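Local coordinates for outer envelope protein 64, mitochondrial (Arabidopsis thaliana, PDB 6HPG) that probably serves, through its C-terminal TPR domain, as an outer-membrane chaperone receptor for Hsp90-dependent delivery of proteins to mitochondria, at residues Asn23-Val26 against Asn27-Glu31; Ser6-Met9 against Lys10-Asn14; Ala48-Glu52 against Leu53-Gln57; Arg89-Glu92 against Ala93-Phe97. All blocks are in the same frame, centred on the assembly; numbering follows the deposited sequence.

Contact 1 (Asn23-Val26 against Asn27-Glu31)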
# COMPACT_ATOMS: atom_id res chain seq x y z
N ASN A 23 -12.39 5.33 6.29
CA ASN A 23 -12.62 6.61 5.57
C ASN A 23 -11.89 7.79 6.18
O ASN A 23 -11.34 8.68 5.46
CB ASN A 23 -14.09 6.97 5.52
CG ASN A 23 -14.84 6.09 4.61
OD1 ASN A 23 -14.66 6.16 3.40
ND2 ASN A 23 -15.67 5.23 5.16
N LYS A 24 -11.92 7.84 7.50
CA LYS A 24 -11.18 8.87 8.24
C LYS A 24 -9.72 8.78 7.87
O LYS A 24 -9.09 9.81 7.65
CB LYS A 24 -11.37 8.77 9.74
CG LYS A 24 -12.57 9.58 10.25
CD LYS A 24 -13.25 9.00 11.49
CE LYS A 24 -14.76 8.88 11.28
NZ LYS A 24 -15.48 8.38 12.49
N ALA A 25 -9.20 7.56 7.79
CA ALA A 25 -7.80 7.31 7.43
C ALA A 25 -7.50 7.86 6.06
O ALA A 25 -6.55 8.62 5.88
CB ALA A 25 -7.49 5.82 7.47
N VAL A 26 -8.34 7.48 5.09
CA VAL A 26 -8.26 7.98 3.70
C VAL A 26 -8.23 9.51 3.67
O VAL A 26 -7.47 10.10 2.92
CB VAL A 26 -9.46 7.47 2.83
CG1 VAL A 26 -9.69 8.31 1.55
CG2 VAL A 26 -9.32 6.01 2.46
N ASN A 27 -9.11 10.13 4.45
CA ASN A 27 -9.23 11.57 4.45
C ASN A 27 -8.01 12.26 5.07
O ASN A 27 -7.55 13.27 4.54
CB ASN A 27 -10.54 11.99 5.12
CG ASN A 27 -11.75 11.68 4.25
OD1 ASN A 27 -11.66 11.72 3.03
ND2 ASN A 27 -12.89 11.40 4.87
N PHE A 28 -7.46 11.68 6.14
CA PHE A 28 -6.22 12.21 6.73
C PHE A 28 -5.05 12.07 5.75
O PHE A 28 -4.27 13.01 5.60
CB PHE A 28 -5.88 11.55 8.10
CG PHE A 28 -6.63 12.13 9.27
CD1 PHE A 28 -6.62 13.50 9.52
CD2 PHE A 28 -7.33 11.32 10.16
CE1 PHE A 28 -7.33 14.04 10.58
CE2 PHE A 28 -8.05 11.86 11.21
CZ PHE A 28 -8.05 13.23 11.41
N TYR A 29 -4.99 10.95 5.05
CA TYR A 29 -3.90 10.65 4.15
C TYR A 29 -4.02 11.49 2.92
O TYR A 29 -2.99 11.95 2.38
CB TYR A 29 -3.86 9.16 3.82
CG TYR A 29 -3.51 8.19 4.97
CD1 TYR A 29 -2.50 8.46 5.89
CD2 TYR A 29 -4.16 6.97 5.08
CE1 TYR A 29 -2.16 7.54 6.88
CE2 TYR A 29 -3.82 6.08 6.05
CZ TYR A 29 -2.83 6.37 6.96
OH TYR A 29 -2.51 5.42 7.93
N THR A 30 -5.25 11.79 2.51
CA THR A 30 -5.48 12.72 1.37
C THR A 30 -4.94 14.12 1.65
O THR A 30 -4.24 14.77 0.81
CB THR A 30 -6.97 12.68 1.00
OG1 THR A 30 -7.24 11.35 0.55
CG2 THR A 30 -7.38 13.70 -0.11
N GLU A 31 -5.19 14.56 2.86
CA GLU A 31 -4.69 15.84 3.30
C GLU A 31 -3.16 15.87 3.46
O GLU A 31 -2.54 16.91 3.13
CB GLU A 31 -5.37 16.25 4.60
CG GLU A 31 -4.97 17.60 5.16
CD GLU A 31 -5.48 18.78 4.34
OE1 GLU A 31 -5.25 19.95 4.75
OE2 GLU A 31 -6.14 18.56 3.33
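V26 and T30, one turn apart on helix 22-35 of TPR 1, make the tight side of this local helical contact. T30 OG1 donates to V26 O over 2.7 Å and T30 N to the same oxygen over 2.8 Å. The two donors reach it from opposite faces of the carbonyl plane, the hydroxyl tilted 35° out of it. With OG1 beside its own backbone N (chi1 -64°), the hydroxyl folds back over the preceding turn, where R46 of helix 40-52 also hydrogen-bonds to it. The V26 side chain runs alongside that of T30, CG1 of V26 4.0 Å from T30 OG1, and packs on A49 and F50. On the flank turned to helix 2-18, Y29 brings CE2 to 3.9 Å from A25 CB. Its OH is held by N14, and the side chain also packs on an apolar side chain of the bound peptide. The side of N23, K24 and N27 is looser and exposed to solvent, with backbone contacts prevailing. F28 sets CD2 3.4 Å from K24 O, approaching obliquely. N27 ND2 stands 3.2 Å from N23 O at an angle too poor for a hydrogen bond, whereas N27 N bonds to that oxygen at 2.8 Å.

Contact 2 (Ser6-Met9 against Lys10-Asn14)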
# COMPACT_ATOMS: atom_id res chain seq x y z
N SER A 6 1.84 17.91 7.21
CA SER A 6 1.70 16.70 6.43
C SER A 6 1.98 15.46 7.30
O SER A 6 1.23 14.50 7.23
CB SER A 6 2.60 16.73 5.19
OG SER A 6 3.92 16.25 5.44
N GLU A 7 3.04 15.49 8.10
CA GLU A 7 3.41 14.34 8.92
C GLU A 7 2.37 14.17 10.02
O GLU A 7 2.01 13.07 10.37
CB GLU A 7 4.79 14.52 9.55
CG GLU A 7 5.10 13.49 10.64
CD GLU A 7 5.16 12.05 10.14
OE1 GLU A 7 5.12 11.10 10.95
OE2 GLU A 7 5.26 11.85 8.93
N VAL A 8 1.84 15.28 10.52
CA VAL A 8 0.77 15.24 11.52
C VAL A 8 -0.46 14.56 10.96
O VAL A 8 -1.01 13.62 11.59
CB VAL A 8 0.50 16.64 12.14
CG1 VAL A 8 -0.77 16.68 12.99
CG2 VAL A 8 1.72 17.06 12.97
N MET A 9 -0.84 14.94 9.74
CA MET A 9 -1.97 14.32 9.08
C MET A 9 -1.69 12.81 8.84
O MET A 9 -2.58 11.97 9.07
CB MET A 9 -2.22 15.03 7.76
CG MET A 9 -2.62 16.50 7.92
SD MET A 9 -4.21 16.58 8.71
CE MET A 9 -3.87 16.89 10.41
N LYS A 10 -0.47 12.48 8.41
CA LYS A 10 -0.14 11.09 8.28
C LYS A 10 -0.35 10.35 9.57
O LYS A 10 -1.03 9.30 9.59
CB LYS A 10 1.28 10.88 7.74
CG LYS A 10 1.58 9.39 7.49
CD LYS A 10 3.02 9.03 7.71
CE LYS A 10 3.36 9.04 9.18
NZ LYS A 10 4.73 8.46 9.37
N GLU A 11 0.16 10.90 10.67
CA GLU A 11 0.04 10.23 11.96
C GLU A 11 -1.43 10.06 12.40
O GLU A 11 -1.78 9.04 12.96
CB GLU A 11 0.89 10.93 13.03
CG GLU A 11 2.39 10.86 12.66
CD GLU A 11 3.30 11.74 13.50
OE1 GLU A 11 2.82 12.50 14.37
OE2 GLU A 11 4.54 11.67 13.29
N LYS A 12 -2.29 11.02 12.06
CA LYS A 12 -3.74 10.97 12.38
C LYS A 12 -4.40 9.88 11.54
O LYS A 12 -5.25 9.11 12.01
CB LYS A 12 -4.40 12.33 12.10
CG LYS A 12 -4.76 13.20 13.31
CD LYS A 12 -3.60 13.78 14.09
CE LYS A 12 -4.02 15.05 14.84
NZ LYS A 12 -4.27 16.26 13.98
N GLY A 13 -3.98 9.80 10.30
CA GLY A 13 -4.38 8.69 9.42
C GLY A 13 -4.04 7.33 10.02
O GLY A 13 -4.86 6.41 9.96
N ASN A 14 -2.82 7.21 10.55
CA ASN A 14 -2.33 5.93 11.09
C ASN A 14 -3.17 5.57 12.32
O ASN A 14 -3.52 4.42 12.48
CB ASN A 14 -0.83 5.98 11.43
CG ASN A 14 0.07 5.97 10.17
OD1 ASN A 14 -0.37 5.90 9.02
ND2 ASN A 14 1.34 6.06 10.41
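S6 O receives K10 N at 2.9 Å, and the same i to i+4 pattern joins E7 to E11, V8 to K12 and M9 to G13, keeping this part of helix 2-18 regular; the last of these bonds, G13 N to M9 O, is also 2.9 Å long. The helix lies in TPR 1 of the TPR domain. Among the side chains, the charged edge comes first. The E7 and K10 side chains run alongside each other in the same direction, and K10 NZ makes a salt bridge to E7 OE1 at 3.1 Å, weak as a hydrogen bond. E7 reaches there with CG anti to its backbone N (chi1 168°) and a bend at the next torsion. E11 brings OE2 within 2.5 Å of E7 OE1, the two carboxylates turned 83° apart; oxygens this close suggest that one acid holds a proton. K10 NZ also hydrogen-bonds to the backbone of the bound peptide, as does N14 ND2, so this face of the helix lines the peptide site. On another flank aliphatic groups meet the end of K12. V8 and K12 run alongside each other, with V8 CG1 3.7 Å from K12 NZ, while M9 packs on E31 and A32 of helix 22-35. The M9 chain, bent at both outer torsions, carries CE to 3.6 Å from K12 NZ.

Contact 3 (Ala48-Glu52 against Leu53-Gln57)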
# COMPACT_ATOMS: atom_id res chain seq x y z
N ALA A 48 -3.43 1.14 1.63
CA ALA A 48 -3.86 0.20 2.68
C ALA A 48 -5.28 0.53 3.13
O ALA A 48 -6.10 -0.34 3.28
CB ALA A 48 -2.92 0.28 3.86
N ALA A 49 -5.57 1.81 3.41
CA ALA A 49 -6.97 2.18 3.80
C ALA A 49 -7.98 1.83 2.69
O ALA A 49 -9.05 1.28 2.99
CB ALA A 49 -7.09 3.65 4.18
N PHE A 50 -7.59 2.02 1.42
CA PHE A 50 -8.46 1.68 0.29
C PHE A 50 -8.72 0.18 0.12
O PHE A 50 -9.85 -0.23 -0.18
CB PHE A 50 -7.93 2.25 -1.03
CG PHE A 50 -8.25 3.71 -1.28
CD1 PHE A 50 -9.52 4.26 -1.01
CD2 PHE A 50 -7.28 4.54 -1.86
CE1 PHE A 50 -9.79 5.59 -1.30
CE2 PHE A 50 -7.54 5.89 -2.12
CZ PHE A 50 -8.79 6.40 -1.85
N LEU A 51 -7.68 -0.62 0.29
CA LEU A 51 -7.84 -2.06 0.31
C LEU A 51 -8.92 -2.52 1.30
O LEU A 51 -9.74 -3.37 1.01
CB LEU A 51 -6.52 -2.71 0.71
CG LEU A 51 -5.46 -2.80 -0.37
CD1 LEU A 51 -4.29 -3.62 0.12
CD2 LEU A 51 -6.02 -3.41 -1.63
N GLU A 52 -8.93 -1.93 2.46
CA GLU A 52 -9.89 -2.34 3.47
C GLU A 52 -11.35 -1.98 3.11
O GLU A 52 -12.27 -2.60 3.60
CB GLU A 52 -9.48 -1.72 4.78
CG GLU A 52 -8.13 -2.23 5.29
CD GLU A 52 -8.24 -3.51 6.12
OE1 GLU A 52 -9.37 -4.03 6.25
OE2 GLU A 52 -7.21 -3.95 6.68
N LEU A 53 -11.51 -0.98 2.25
CA LEU A 53 -12.81 -0.52 1.74
C LEU A 53 -13.26 -1.23 0.49
O LEU A 53 -14.35 -0.96 0.01
CB LEU A 53 -12.74 0.98 1.45
CG LEU A 53 -12.72 1.88 2.68
CD1 LEU A 53 -12.46 3.33 2.28
CD2 LEU A 53 -14.03 1.75 3.45
N CYS A 54 -12.41 -2.12 -0.03
CA CYS A 54 -12.52 -2.73 -1.34
C CYS A 54 -12.43 -1.73 -2.47
O CYS A 54 -12.94 -2.00 -3.56
CB CYS A 54 -13.79 -3.58 -1.45
SG CYS A 54 -13.83 -4.79 -0.12
N CYS A 55 -11.75 -0.60 -2.25
CA CYS A 55 -11.46 0.33 -3.35
C CYS A 55 -10.17 -0.07 -4.04
O CYS A 55 -9.15 0.64 -3.94
CB CYS A 55 -11.41 1.77 -2.84
SG CYS A 55 -12.98 2.27 -2.15
N PHE A 56 -10.20 -1.18 -4.77
CA PHE A 56 -8.97 -1.78 -5.34
C PHE A 56 -8.31 -0.96 -6.43
O PHE A 56 -7.06 -0.92 -6.49
CB PHE A 56 -9.27 -3.19 -5.85
CG PHE A 56 -9.76 -4.09 -4.75
CD1 PHE A 56 -8.93 -4.40 -3.68
CD2 PHE A 56 -11.07 -4.55 -4.74
CE1 PHE A 56 -9.37 -5.21 -2.63
CE2 PHE A 56 -11.52 -5.36 -3.67
CZ PHE A 56 -10.66 -5.68 -2.63
N GLN A 57 -9.09 -0.27 -7.28
CA GLN A 57 -8.46 0.55 -8.36
C GLN A 57 -7.70 1.73 -7.79
O GLN A 57 -6.62 2.11 -8.28
CB GLN A 57 -9.49 1.05 -9.37
CG GLN A 57 -9.62 0.16 -10.60
CD GLN A 57 -10.76 0.56 -11.52
OE1 GLN A 57 -11.33 1.65 -11.39
NE2 GLN A 57 -11.11 -0.33 -12.45
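The carbonyls of F50 and L51 accept the N-H groups of C55 and C54 in a Schellman motif that finishes helix 40-52 and turns the chain into helix 56-69, the two helices of TPR 2. The backbone bonds form one group. C55 N donates to F50 O at 2.8 Å and C54 N to L51 O at 3.1 Å; the latter donor stands above the carbonyl plane, 67° out of it. The positive phi of C54 (63°) lets the chain reverse so that both N-H groups face into the last turn. L53 N adds two weak bonds, to F50 O at 3.0 Å and to A49 O at 3.4 Å. Directly after the turn, C55 occupies the N-cap position of helix 56-69 and is the centre of an inverse gamma turn.

Sulfur and apolar contacts make up the rest. The buried ring of F50 meets C55 obliquely, CD1 of F50 3.6 Å from C55 CB. The sulfur lies farther off, C55 SG being 5.3 Å from the F50 ring centroid and 60° from the ring normal, an oblique sulfur-aromatic contact. F50 also packs on A59 and D62 of helix 56-69, and L53 on W22 of helix 22-35. Across the turn, the L51 and F56 side chains cross at about a right angle. C54 CA rests over one face of the F56 ring, offset toward its rim, while one methyl of L51 comes in at the ring edge, near its plane, L51 CD2 3.7 Å from F56 CD1.

Contact 4 (Arg89-Glu92 against Ala93-Phe97)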
# COMPACT_ATOMS: atom_id res chain seq x y z
N ARG A 89 -6.52 -10.59 -11.40
CA ARG A 89 -5.45 -10.37 -12.38
C ARG A 89 -4.18 -11.02 -11.84
O ARG A 89 -3.24 -10.32 -11.37
CB ARG A 89 -5.31 -8.89 -12.71
CG ARG A 89 -6.30 -8.49 -13.80
CD ARG A 89 -6.81 -7.07 -13.70
NE ARG A 89 -5.73 -6.10 -13.86
CZ ARG A 89 -5.24 -5.30 -12.90
NH1 ARG A 89 -4.25 -4.46 -13.21
NH2 ARG A 89 -5.72 -5.31 -11.64
N TYR A 90 -4.18 -12.35 -11.89
CA TYR A 90 -3.20 -13.17 -11.17
C TYR A 90 -1.77 -13.03 -11.71
O TYR A 90 -0.83 -13.11 -10.94
CB TYR A 90 -3.58 -14.65 -11.18
CG TYR A 90 -4.93 -14.99 -10.60
CD1 TYR A 90 -5.26 -14.65 -9.30
CD2 TYR A 90 -5.89 -15.69 -11.36
CE1 TYR A 90 -6.50 -14.97 -8.77
CE2 TYR A 90 -7.12 -16.01 -10.83
CZ TYR A 90 -7.41 -15.65 -9.53
OH TYR A 90 -8.62 -15.94 -9.00
N LYS A 91 -1.62 -12.82 -13.01
CA LYS A 91 -0.30 -12.70 -13.66
C LYS A 91 0.36 -11.43 -13.15
O LYS A 91 1.50 -11.45 -12.70
CB LYS A 91 -0.42 -12.71 -15.22
CG LYS A 91 0.53 -11.80 -16.03
CD LYS A 91 1.74 -12.53 -16.62
CE LYS A 91 2.93 -11.61 -16.92
NZ LYS A 91 3.83 -11.36 -15.75
N GLU A 92 -0.39 -10.33 -13.21
CA GLU A 92 0.08 -9.04 -12.69
C GLU A 92 0.35 -9.02 -11.17
O GLU A 92 1.30 -8.40 -10.70
CB GLU A 92 -0.92 -7.95 -13.08
CG GLU A 92 -0.95 -7.68 -14.56
CD GLU A 92 -2.21 -6.95 -14.98
OE1 GLU A 92 -2.35 -5.78 -14.59
OE2 GLU A 92 -3.05 -7.56 -15.68
N ALA A 93 -0.49 -9.73 -10.41
CA ALA A 93 -0.23 -9.88 -8.97
C ALA A 93 1.12 -10.56 -8.77
O ALA A 93 1.96 -10.04 -8.03
CB ALA A 93 -1.33 -10.68 -8.27
N ALA A 94 1.34 -11.70 -9.44
CA ALA A 94 2.58 -12.46 -9.24
C ALA A 94 3.79 -11.60 -9.54
O ALA A 94 4.76 -11.64 -8.84
CB ALA A 94 2.61 -13.73 -10.07
N ALA A 95 3.73 -10.79 -10.59
CA ALA A 95 4.83 -9.91 -10.87
C ALA A 95 5.18 -9.02 -9.67
O ALA A 95 6.37 -8.84 -9.31
CB ALA A 95 4.53 -9.09 -12.09
N ASP A 96 4.13 -8.47 -9.04
CA ASP A 96 4.32 -7.58 -7.91
C ASP A 96 4.77 -8.37 -6.69
O ASP A 96 5.69 -7.94 -5.99
CB ASP A 96 3.05 -6.83 -7.55
CG ASP A 96 2.69 -5.75 -8.51
OD1 ASP A 96 3.54 -5.20 -9.26
OD2 ASP A 96 1.49 -5.40 -8.44
N PHE A 97 4.17 -9.53 -6.43
CA PHE A 97 4.61 -10.30 -5.28
C PHE A 97 6.08 -10.78 -5.52
O PHE A 97 6.85 -10.90 -4.58
CB PHE A 97 3.64 -11.46 -4.93
CG PHE A 97 2.35 -11.01 -4.22
CD1 PHE A 97 2.38 -10.42 -2.96
CD2 PHE A 97 1.09 -11.25 -4.81
CE1 PHE A 97 1.19 -10.02 -2.33
CE2 PHE A 97 -0.10 -10.86 -4.18
CZ PHE A 97 -0.05 -10.24 -2.95
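R89 O and A93 N begin a local contact in the first turns of helix 90-103, in TPR 3, where the backbone does nearly all the work across the two segments. A93 N donates to R89 O at 3.0 Å. The next bonds run from A94 N to Y90 O and from A95 N to K91 O, and the series slackens at D96 N, 3.3 Å from E92 O. R89 holds the N-cap position. Its side chain reaches forward along the first turn to E92, which is extended beyond CG; R89 NH1 and E92 OE1 form a salt bridge at 2.7 Å, though the hydrogen bond is weak, bent to 116° at the hydrogen. R89 NH2 has a second partner, E60, which ties this start to helix 56-69.

The three alanines put only methyl groups against the preceding turn: A93 CB and A94 CB each lie 3.6 Å from Y90 O. A93 packs on R84 of helix 74-86 and L117 of helix 108-118. D96 is buried, CG beside its own backbone N (chi1 -74°), and OD2 of D96 is 3.8 Å from E92 O. Both carboxylate oxygens are satisfied from helix 74-86, OD1 by R80 and OD2 by R84, whose NH1 also hydrogen-bonds to E92 O. Those nearby positive charges probably keep D96 ionised. At the N-terminal end of the helix the Y90 ring stacks with H120. Helix 90-103, paired with helix 74-86 in TPR 3 and packed on helix 108-118, belongs to the helix-turn-helix unit of the tetratricopeptide repeat.

Contacts 1 and 2 lie on helices 22-35 and 2-18, both in TPR 1, and touch directly; contact 1 also meets contact 3, A25 packing on A49. Contact 4 stands apart, its centre about 27 Å from that of contact 1, on the opposite side of the chain's centre. Contact 3 is the most central and joins two helices. All four are partly buried, with one side against other helices and an exposed one, at K24, E11, C54 and A95 in contacts 1 to 4. The chemistry differs: backbone and hydroxyl bonding in contact 1, carboxylates and lysines in contact 2, turn bonds with aromatic packing in contact 3, alanines flanked by salt bridges in contact 4.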